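SusD homolog (Bacteroides thetaiotaomicron VPI-5482, PDB 3FDH) probably binds glycans at the outer membrane as a SusD/RagB-family lipoprotein, delivering them for uptake by a partner transporter. Local coordinates at residues 158-172 with 195-209. Residues are numbered along the deposited sequence; the frame is centred on the assembly and turned at random.
Sequences YTQIISYLDDAIANL and LKFAYGLKARYTMRL
Tyr158 packs its ring against Leu209, just past the C-terminal end of helix 191-208. Leu209 CD2 lies over one face, 3.8 Å from the ring centroid, while Ile161 CD1 of its own helix covers the opposite face. The ring edge turns toward the face of Tyr205 in an offset edge-to-face pair, planes at 76°, and the hydroxyl hydrogen-bonds to Asp125, which also pairs with Arg208, itself salt-bridged to Glu433. Ile161 CG2, set anti to its own backbone nitrogen, reaches Tyr205 CD2 at 3.6 Å. Leu165 then enters as a knob among Ala198, Leu201, Lys202 and Tyr205, its CD1 at the edge of the tyrosine ring. Such interlocking illustrates how antiparallel helices pair in the TPR-like, helix-rich scaffold of SusD proteins; here the segment axes approach to 9.5 Å, their directions 157° apart, and helix 106-127 packs against Ile161 and Tyr205. Toward solvent, Lys202 NZ donates to the syn lone pair of Asp166 OD1 at 2.8 Å, in a salt bridge; a bend at chi3 (77°) carries the amine there, and a water bound to OD2 makes a weak second link. Ile169 fills the next hole, placing CD1 over one face of Tyr199, while Leu195 CD1 lies 3.4 Å from Ile169 O. Leu172 CD1 finally rests on the Leu195 backbone.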
ATOM      1  N   TYR A 158      -8.298 -13.051  -9.399  1.00 26.56           N
ATOM      2  CA  TYR A 158      -6.873 -13.002  -9.784  1.00 25.82           C
ATOM      3  C   TYR A 158      -6.642 -13.409 -11.245  1.00 27.96           C
ATOM      4  O   TYR A 158      -5.787 -12.836 -11.939  1.00 29.92           O
ATOM      5  CB  TYR A 158      -5.927 -13.720  -8.813  1.00 28.38           C
ATOM      6  CG  TYR A 158      -5.319 -12.699  -7.843  1.00 28.44           C
ATOM      7  CD1 TYR A 158      -5.941 -12.349  -6.673  1.00 31.38           C
ATOM      8  CD2 TYR A 158      -4.184 -12.027  -8.175  1.00 27.49           C
ATOM      9  CE1 TYR A 158      -5.411 -11.400  -5.835  1.00 27.14           C
ATOM     10  CE2 TYR A 158      -3.657 -11.051  -7.367  1.00 29.59           C
ATOM     11  CZ  TYR A 158      -4.268 -10.747  -6.183  1.00 29.23           C
ATOM     12  OH  TYR A 158      -3.711  -9.794  -5.373  1.00 28.70           O
ATOM     13  N   THR A 159      -7.435 -14.353 -11.733  1.00 29.69           N
ATOM     14  CA  THR A 159      -7.324 -14.724 -13.128  1.00 29.20           C
ATOM     15  C   THR A 159      -7.668 -13.497 -13.980  1.00 30.41           C
ATOM     16  O   THR A 159      -7.036 -13.243 -14.989  1.00 31.81           O
ATOM     17  CB  THR A 159      -8.257 -15.874 -13.492  1.00 31.05           C
ATOM     18  OG1 THR A 159      -7.812 -17.050 -12.802  1.00 30.41           O
ATOM     19  CG2 THR A 159      -8.225 -16.124 -14.999  1.00 29.79           C
ATOM     20  N   GLN A 160      -8.654 -12.727 -13.531  1.00 30.00           N
ATOM     21  CA  GLN A 160      -9.110 -11.533 -14.256  1.00 29.90           C
ATOM     22  C   GLN A 160      -8.069 -10.449 -14.182  1.00 29.35           C
ATOM     23  O   GLN A 160      -7.815  -9.720 -15.131  1.00 30.57           O
ATOM     24  CB  GLN A 160     -10.447 -11.018 -13.725  1.00 29.55           C
ATOM     25  CG  GLN A 160     -11.578 -11.988 -13.951  1.00 31.75           C
ATOM     26  CD  GLN A 160     -12.876 -11.589 -13.242  1.00 34.91           C
ATOM     27  OE1 GLN A 160     -13.558 -10.631 -13.634  1.00 35.28           O
ATOM     28  NE2 GLN A 160     -13.266 -12.388 -12.251  1.00 33.49           N
ATOM     29  N   ILE A 161      -7.403 -10.407 -13.051  1.00 29.36           N
ATOM     30  CA  ILE A 161      -6.354  -9.420 -12.817  1.00 29.83           C
ATOM     31  C   ILE A 161      -5.195  -9.621 -13.789  1.00 30.53           C
ATOM     32  O   ILE A 161      -4.738  -8.687 -14.487  1.00 28.63           O
ATOM     33  CB  ILE A 161      -5.851  -9.487 -11.370  1.00 30.13           C
ATOM     34  CG1 ILE A 161      -6.946  -8.966 -10.441  1.00 31.48           C
ATOM     35  CG2 ILE A 161      -4.580  -8.699 -11.192  1.00 27.88           C
ATOM     36  CD1 ILE A 161      -6.727  -9.267  -8.950  1.00 28.87           C
ATOM     37  N   ILE A 162      -4.732 -10.854 -13.868  1.00 30.20           N
ATOM     38  CA  ILE A 162      -3.590 -11.162 -14.759  1.00 30.41           C
ATOM     39  C   ILE A 162      -3.959 -10.951 -16.232  1.00 30.57           C
ATOM     40  O   ILE A 162      -3.168 -10.465 -17.060  1.00 29.99           O
ATOM     41  CB  ILE A 162      -3.080 -12.577 -14.547  1.00 29.26           C
ATOM     42  CG1 ILE A 162      -2.591 -12.711 -13.115  1.00 33.02           C
ATOM     43  CG2 ILE A 162      -1.961 -12.899 -15.567  1.00 29.87           C
ATOM     44  CD1 ILE A 162      -1.476 -11.750 -12.817  1.00 31.12           C
ATOM     45  N   SER A 163      -5.203 -11.262 -16.518  1.00 30.27           N
ATOM     46  CA  SER A 163      -5.733 -11.129 -17.866  1.00 30.65           C
ATOM     47  C   SER A 163      -5.759  -9.667 -18.277  1.00 28.89           C
ATOM     48  O   SER A 163      -5.382  -9.306 -19.398  1.00 28.20           O
ATOM     49  CB  SER A 163      -7.112 -11.766 -17.938  1.00 31.78           C
ATOM     50  OG  SER A 163      -7.680 -11.610 -19.226  1.00 36.07           O
ATOM     51  N   TYR A 164      -6.171  -8.815 -17.359  1.00 28.58           N
ATOM     52  CA  TYR A 164      -6.152  -7.382 -17.610  1.00 27.83           C
ATOM     53  C   TYR A 164      -4.743  -6.886 -17.890  1.00 27.63           C
ATOM     54  O   TYR A 164      -4.518  -6.038 -18.757  1.00 28.16           O
ATOM     55  CB  TYR A 164      -6.761  -6.564 -16.473  1.00 27.56           C
ATOM     56  CG  TYR A 164      -8.271  -6.394 -16.562  1.00 28.10           C
ATOM     57  CD1 TYR A 164      -8.877  -5.997 -17.731  1.00 29.28           C
ATOM     58  CD2 TYR A 164      -9.074  -6.555 -15.438  1.00 29.34           C
ATOM     59  CE1 TYR A 164     -10.249  -5.825 -17.797  1.00 29.52           C
ATOM     60  CE2 TYR A 164     -10.450  -6.375 -15.492  1.00 30.32           C
ATOM     61  CZ  TYR A 164     -11.029  -6.013 -16.666  1.00 29.55           C
ATOM     62  OH  TYR A 164     -12.404  -5.847 -16.722  1.00 33.85           O
ATOM     63  N   LEU A 165      -3.785  -7.424 -17.150  1.00 28.49           N
ATOM     64  CA  LEU A 165      -2.386  -6.979 -17.260  1.00 30.21           C
ATOM     65  C   LEU A 165      -1.821  -7.453 -18.592  1.00 31.42           C
ATOM     66  O   LEU A 165      -1.120  -6.721 -19.287  1.00 33.15           O
ATOM     67  CB  LEU A 165      -1.525  -7.463 -16.080  1.00 31.26           C
ATOM     68  CG  LEU A 165      -1.834  -6.766 -14.733  1.00 31.67           C
ATOM     69  CD1 LEU A 165      -1.041  -7.365 -13.573  1.00 28.52           C
ATOM     70  CD2 LEU A 165      -1.600  -5.243 -14.864  1.00 29.60           C
ATOM     71  N   ASP A 166      -2.201  -8.651 -18.985  1.00 31.65           N
ATOM     72  CA  ASP A 166      -1.713  -9.176 -20.267  1.00 31.63           C
ATOM     73  C   ASP A 166      -2.285  -8.343 -21.396  1.00 30.50           C
ATOM     74  O   ASP A 166      -1.594  -8.009 -22.361  1.00 30.38           O
ATOM     75  CB  ASP A 166      -2.043 -10.648 -20.430  1.00 32.07           C
ATOM     76  CG  ASP A 166      -1.190 -11.534 -19.552  1.00 31.76           C
ATOM     77  OD1 ASP A 166      -0.079 -11.116 -19.137  1.00 36.89           O
ATOM     78  OD2 ASP A 166      -1.648 -12.663 -19.293  1.00 35.23           O
ATOM     79  N   ASP A 167      -3.550  -7.975 -21.254  1.00 31.11           N
ATOM     80  CA  ASP A 167      -4.223  -7.151 -22.277  1.00 30.77           C
ATOM     81  C   ASP A 167      -3.492  -5.833 -22.360  1.00 31.07           C
ATOM     82  O   ASP A 167      -3.179  -5.324 -23.425  1.00 30.28           O
ATOM     83  CB  ASP A 167      -5.668  -6.858 -21.908  1.00 31.09           C
ATOM     84  CG  ASP A 167      -6.579  -8.064 -22.036  1.00 32.78           C
ATOM     85  OD1 ASP A 167      -6.160  -9.080 -22.621  1.00 32.09           O
ATOM     86  OD2 ASP A 167      -7.730  -7.988 -21.546  1.00 35.93           O
ATOM     87  N   ALA A 168      -3.263  -5.280 -21.182  1.00 30.32           N
ATOM     88  CA  ALA A 168      -2.538  -4.016 -21.052  1.00 30.35           C
ATOM     89  C   ALA A 168      -1.165  -4.044 -21.727  1.00 30.79           C
ATOM     90  O   ALA A 168      -0.766  -3.108 -22.439  1.00 31.20           O
ATOM     91  CB  ALA A 168      -2.372  -3.643 -19.570  1.00 29.80           C
ATOM     92  N   ILE A 169      -0.425  -5.103 -21.457  1.00 31.75           N
ATOM     93  CA  ILE A 169       0.942  -5.243 -21.988  1.00 31.49           C
ATOM     94  C   ILE A 169       0.942  -5.160 -23.501  1.00 32.07           C
ATOM     95  O   ILE A 169       1.823  -4.558 -24.107  1.00 33.04           O
ATOM     96  CB  ILE A 169       1.626  -6.539 -21.480  1.00 32.25           C
ATOM     97  CG1 ILE A 169       1.952  -6.386 -19.977  1.00 30.50           C
ATOM     98  CG2 ILE A 169       2.889  -6.860 -22.308  1.00 30.65           C
ATOM     99  CD1 ILE A 169       2.301  -7.682 -19.276  1.00 28.89           C
ATOM    100  N   ALA A 170      -0.118  -5.683 -24.096  1.00 32.38           N
ATOM    101  CA  ALA A 170      -0.250  -5.697 -25.543  1.00 31.73           C
ATOM    102  C   ALA A 170      -0.688  -4.327 -26.059  1.00 32.44           C
ATOM    103  O   ALA A 170      -0.107  -3.759 -26.987  1.00 31.58           O
ATOM    104  CB  ALA A 170      -1.242  -6.767 -25.974  1.00 31.11           C
ATOM    105  N   ASN A 171      -1.713  -3.792 -25.423  1.00 32.74           N
ATOM    106  CA  ASN A 171      -2.295  -2.537 -25.875  1.00 33.09           C
ATOM    107  C   ASN A 171      -1.363  -1.344 -25.700  1.00 32.34           C
ATOM    108  O   ASN A 171      -1.354  -0.420 -26.501  1.00 32.55           O
ATOM    109  CB  ASN A 171      -3.654  -2.275 -25.202  1.00 34.07           C
ATOM    110  CG  ASN A 171      -4.751  -3.070 -25.822  1.00 33.69           C
ATOM    111  OD1 ASN A 171      -4.759  -3.257 -27.043  1.00 30.92           O
ATOM    112  ND2 ASN A 171      -5.701  -3.538 -25.009  1.00 30.66           N
ATOM    113  N   LEU A 172      -0.563  -1.397 -24.657  1.00 31.88           N
ATOM    114  CA  LEU A 172       0.321  -0.275 -24.313  1.00 31.07           C
ATOM    115  C   LEU A 172       1.408  -0.109 -25.348  1.00 31.78           C
ATOM    116  O   LEU A 172       2.085   0.919 -25.391  1.00 31.92           O
ATOM    117  CB  LEU A 172       0.961  -0.447 -22.936  1.00 30.27           C
ATOM    118  CG  LEU A 172       0.115  -0.203 -21.675  1.00 29.73           C
ATOM    119  CD1 LEU A 172       0.812  -0.754 -20.401  1.00 27.96           C
ATOM    120  CD2 LEU A 172      -0.247   1.315 -21.515  1.00 27.35           C
ATOM    121  N   LEU A 195       4.139   0.251 -19.157  1.00 28.93           N
ATOM    122  CA  LEU A 195       4.455  -1.142 -19.464  1.00 30.05           C
ATOM    123  C   LEU A 195       5.300  -1.686 -18.305  1.00 29.86           C
ATOM    124  O   LEU A 195       5.095  -2.795 -17.807  1.00 29.79           O
ATOM    125  CB  LEU A 195       5.168  -1.237 -20.830  1.00 30.45           C
ATOM    126  CG  LEU A 195       5.333  -2.611 -21.464  1.00 37.69           C
ATOM    127  CD1 LEU A 195       3.980  -3.243 -21.760  1.00 39.31           C
ATOM    128  CD2 LEU A 195       6.110  -2.403 -22.753  1.00 39.48           C
ATOM    129  N   LYS A 196       6.231  -0.861 -17.846  1.00 30.01           N
ATOM    130  CA  LYS A 196       7.077  -1.244 -16.685  1.00 29.48           C
ATOM    131  C   LYS A 196       6.236  -1.463 -15.433  1.00 29.13           C
ATOM    132  O   LYS A 196       6.471  -2.381 -14.644  1.00 30.68           O
ATOM    133  CB  LYS A 196       8.144  -0.200 -16.405  1.00 30.38           C
ATOM    134  CG  LYS A 196       9.236  -0.184 -17.399  1.00 29.91           C
ATOM    135  CD  LYS A 196      10.258   0.855 -17.045  1.00 32.47           C
ATOM    136  CE  LYS A 196      11.429   0.799 -17.973  1.00 35.60           C
ATOM    137  NZ  LYS A 196      12.288   2.000 -17.766  1.00 35.40           N
ATOM    138  N   PHE A 197       5.265  -0.580 -15.264  1.00 27.55           N
ATOM    139  CA  PHE A 197       4.315  -0.625 -14.142  1.00 27.75           C
ATOM    140  C   PHE A 197       3.514  -1.931 -14.248  1.00 28.68           C
ATOM    141  O   PHE A 197       3.359  -2.677 -13.271  1.00 27.68           O
ATOM    142  CB  PHE A 197       3.426   0.643 -14.154  1.00 27.75           C
ATOM    143  CG  PHE A 197       2.371   0.717 -13.073  1.00 28.05           C
ATOM    144  CD1 PHE A 197       2.541   0.109 -11.821  1.00 26.80           C
ATOM    145  CD2 PHE A 197       1.234   1.496 -13.284  1.00 28.02           C
ATOM    146  CE1 PHE A 197       1.533   0.203 -10.827  1.00 21.67           C
ATOM    147  CE2 PHE A 197       0.251   1.615 -12.301  1.00 29.60           C
ATOM    148  CZ  PHE A 197       0.430   0.998 -11.065  1.00 26.10           C
ATOM    149  N   ALA A 198       3.047  -2.256 -15.448  1.00 30.50           N
ATOM    150  CA  ALA A 198       2.261  -3.516 -15.620  1.00 28.23           C
ATOM    151  C   ALA A 198       3.090  -4.752 -15.204  1.00 27.79           C
ATOM    152  O   ALA A 198       2.603  -5.657 -14.550  1.00 26.91           O
ATOM    153  CB  ALA A 198       1.774  -3.673 -17.069  1.00 27.47           C
ATOM    154  N   TYR A 199       4.355  -4.776 -15.586  1.00 28.16           N
ATOM    155  CA  TYR A 199       5.245  -5.900 -15.226  1.00 27.99           C
ATOM    156  C   TYR A 199       5.531  -5.916 -13.756  1.00 27.22           C
ATOM    157  O   TYR A 199       5.713  -6.965 -13.154  1.00 30.19           O
ATOM    158  CB  TYR A 199       6.574  -5.884 -16.004  1.00 27.65           C
ATOM    159  CG  TYR A 199       6.423  -6.528 -17.350  1.00 28.96           C
ATOM    160  CD1 TYR A 199       6.210  -7.903 -17.465  1.00 29.52           C
ATOM    161  CD2 TYR A 199       6.468  -5.773 -18.505  1.00 31.46           C
ATOM    162  CE1 TYR A 199       6.040  -8.496 -18.683  1.00 33.68           C
ATOM    163  CE2 TYR A 199       6.321  -6.371 -19.754  1.00 31.98           C
ATOM    164  CZ  TYR A 199       6.103  -7.722 -19.829  1.00 34.52           C
ATOM    165  OH  TYR A 199       5.954  -8.297 -21.068  1.00 36.52           O
ATOM    166  N   GLY A 200       5.567  -4.729 -13.177  1.00 27.91           N
ATOM    167  CA  GLY A 200       5.831  -4.588 -11.740  1.00 27.52           C
ATOM    168  C   GLY A 200       4.694  -5.194 -11.014  1.00 26.38           C
ATOM    169  O   GLY A 200       4.888  -5.935 -10.013  1.00 28.96           O
ATOM    170  N   LEU A 201       3.488  -4.977 -11.566  1.00 26.85           N
ATOM    171  CA  LEU A 201       2.261  -5.522 -10.914  1.00 27.62           C
ATOM    172  C   LEU A 201       2.194  -7.049 -11.078  1.00 27.66           C
ATOM    173  O   LEU A 201       1.763  -7.788 -10.186  1.00 28.85           O
ATOM    174  CB  LEU A 201       0.993  -4.834 -11.434  1.00 29.48           C
ATOM    175  CG  LEU A 201       0.769  -3.374 -11.027  1.00 30.37           C
ATOM    176  CD1 LEU A 201      -0.466  -2.815 -11.749  1.00 24.61           C
ATOM    177  CD2 LEU A 201       0.633  -3.247  -9.519  1.00 26.23           C
ATOM    178  N   LYS A 202       2.655  -7.530 -12.227  1.00 28.93           N
ATOM    179  CA  LYS A 202       2.740  -8.960 -12.427  1.00 29.20           C
ATOM    180  C   LYS A 202       3.668  -9.578 -11.394  1.00 28.16           C
ATOM    181  O   LYS A 202       3.445 -10.670 -10.914  1.00 30.00           O
ATOM    182  CB  LYS A 202       3.178  -9.346 -13.854  1.00 29.91           C
ATOM    183  CG  LYS A 202       2.022  -9.162 -14.868  1.00 30.40           C
ATOM    184  CD  LYS A 202       2.237  -9.796 -16.226  1.00 34.95           C
ATOM    185  CE  LYS A 202       2.012 -11.267 -16.166  1.00 42.66           C
ATOM    186  NZ  LYS A 202       2.000 -11.891 -17.498  1.00 39.12           N
ATOM    187  N   ALA A 203       4.702  -8.868 -11.023  1.00 29.15           N
ATOM    188  CA  ALA A 203       5.621  -9.385 -10.008  1.00 29.24           C
ATOM    189  C   ALA A 203       4.902  -9.401  -8.669  1.00 31.10           C
ATOM    190  O   ALA A 203       4.891 -10.408  -7.949  1.00 30.17           O
ATOM    191  CB  ALA A 203       6.881  -8.560  -9.943  1.00 27.14           C
ATOM    192  N   ARG A 204       4.275  -8.275  -8.329  1.00 32.43           N
ATOM    193  CA  ARG A 204       3.579  -8.164  -7.034  1.00 30.47           C
ATOM    194  C   ARG A 204       2.559  -9.262  -6.875  1.00 29.41           C
ATOM    195  O   ARG A 204       2.443  -9.915  -5.832  1.00 30.83           O
ATOM    196  CB  ARG A 204       2.864  -6.807  -6.914  1.00 30.62           C
ATOM    197  CG  ARG A 204       1.888  -6.708  -5.735  1.00 27.58           C
ATOM    198  CD  ARG A 204       1.099  -5.378  -5.762  1.00 29.60           C
ATOM    199  NE  ARG A 204       1.843  -4.201  -5.270  1.00 31.20           N
ATOM    200  CZ  ARG A 204       1.276  -3.009  -5.114  1.00 33.63           C
ATOM    201  NH1 ARG A 204       0.003  -2.826  -5.437  1.00 35.94           N
ATOM    202  NH2 ARG A 204       1.951  -2.011  -4.607  1.00 35.06           N
ATOM    203  N   TYR A 205       1.821  -9.492  -7.939  1.00 28.16           N
ATOM    204  CA  TYR A 205       0.671 -10.424  -7.892  1.00 29.42           C
ATOM    205  C   TYR A 205       1.086 -11.884  -8.000  1.00 30.85           C
ATOM    206  O   TYR A 205       0.414 -12.764  -7.485  1.00 30.60           O
ATOM    207  CB  TYR A 205      -0.393 -10.093  -8.939  1.00 30.61           C
ATOM    208  CG  TYR A 205      -0.945  -8.677  -8.830  1.00 31.39           C
ATOM    209  CD1 TYR A 205      -1.236  -8.097  -7.595  1.00 32.29           C
ATOM    210  CD2 TYR A 205      -1.236  -7.947  -9.972  1.00 29.55           C
ATOM    211  CE1 TYR A 205      -1.745  -6.803  -7.524  1.00 29.16           C
ATOM    212  CE2 TYR A 205      -1.768  -6.664  -9.912  1.00 27.15           C
ATOM    213  CZ  TYR A 205      -2.003  -6.087  -8.701  1.00 32.66           C
ATOM    214  OH  TYR A 205      -2.511  -4.804  -8.687  1.00 29.83           O
ATOM    215  N   THR A 206       2.219 -12.118  -8.659  1.00 31.10           N
ATOM    216  CA  THR A 206       2.768 -13.467  -8.732  1.00 29.96           C
ATOM    217  C   THR A 206       3.213 -13.892  -7.332  1.00 29.57           C
ATOM    218  O   THR A 206       2.889 -14.996  -6.844  1.00 29.35           O
ATOM    219  CB  THR A 206       3.904 -13.581  -9.769  1.00 31.34           C
ATOM    220  OG1 THR A 206       3.366 -13.276 -11.072  1.00 29.80           O
ATOM    221  CG2 THR A 206       4.518 -15.007  -9.762  1.00 28.46           C
HETATM  222  N   MSE A 207       3.937 -13.006  -6.668  1.00 26.90           N
HETATM  223  CA  MSE A 207       4.404 -13.322  -5.313  1.00 28.20           C
HETATM  224  C   MSE A 207       3.210 -13.426  -4.375  1.00 29.33           C
HETATM  225  O   MSE A 207       3.188 -14.232  -3.438  1.00 29.63           O
HETATM  226  CB  MSE A 207       5.404 -12.284  -4.811  1.00 30.00           C
HETATM  227  CG  MSE A 207       6.004 -12.692  -3.480  1.00 33.12           C
HETATM  228 SE   MSE A 207       7.203 -14.152  -3.632  0.75 24.49          SE
HETATM  229  CE  MSE A 207       8.515 -12.992  -4.296  1.00 23.62           C
ATOM    230  N   ARG A 208       2.176 -12.634  -4.647  1.00 28.42           N
ATOM    231  CA  ARG A 208       0.984 -12.649  -3.764  1.00 26.96           C
ATOM    232  C   ARG A 208       0.380 -14.028  -3.605  1.00 28.18           C
ATOM    233  O   ARG A 208      -0.079 -14.419  -2.518  1.00 29.53           O
ATOM    234  CB  ARG A 208      -0.098 -11.723  -4.306  1.00 27.93           C
ATOM    235  CG  ARG A 208      -1.336 -11.706  -3.406  1.00 24.40           C
ATOM    236  CD  ARG A 208      -1.218 -10.641  -2.321  1.00 30.40           C
ATOM    237  NE  ARG A 208      -1.562  -9.342  -2.903  1.00 30.71           N
ATOM    238  CZ  ARG A 208      -0.752  -8.296  -3.027  1.00 27.78           C
ATOM    239  NH1 ARG A 208       0.466  -8.306  -2.533  1.00 30.84           N
ATOM    240  NH2 ARG A 208      -1.208  -7.188  -3.577  1.00 29.95           N
ATOM    241  N   LEU A 209       0.386 -14.783  -4.709  1.00 28.91           N
ATOM    242  CA  LEU A 209      -0.327 -16.079  -4.757  1.00 28.74           C
ATOM    243  C   LEU A 209       0.556 -17.303  -4.550  1.00 27.81           C
ATOM    244  O   LEU A 209       0.149 -18.428  -4.766  1.00 27.30           O
ATOM    245  CB  LEU A 209      -1.030 -16.245  -6.085  1.00 30.51           C
ATOM    246  CG  LEU A 209      -1.986 -15.164  -6.569  1.00 36.57           C
ATOM    247  CD1 LEU A 209      -2.745 -15.700  -7.779  1.00 35.05           C
ATOM    248  CD2 LEU A 209      -2.939 -14.694  -5.509  1.00 36.00           C
TER
HETATM  249  O   HOH W   1      -0.074 -14.570 -18.248  1.00 44.13           O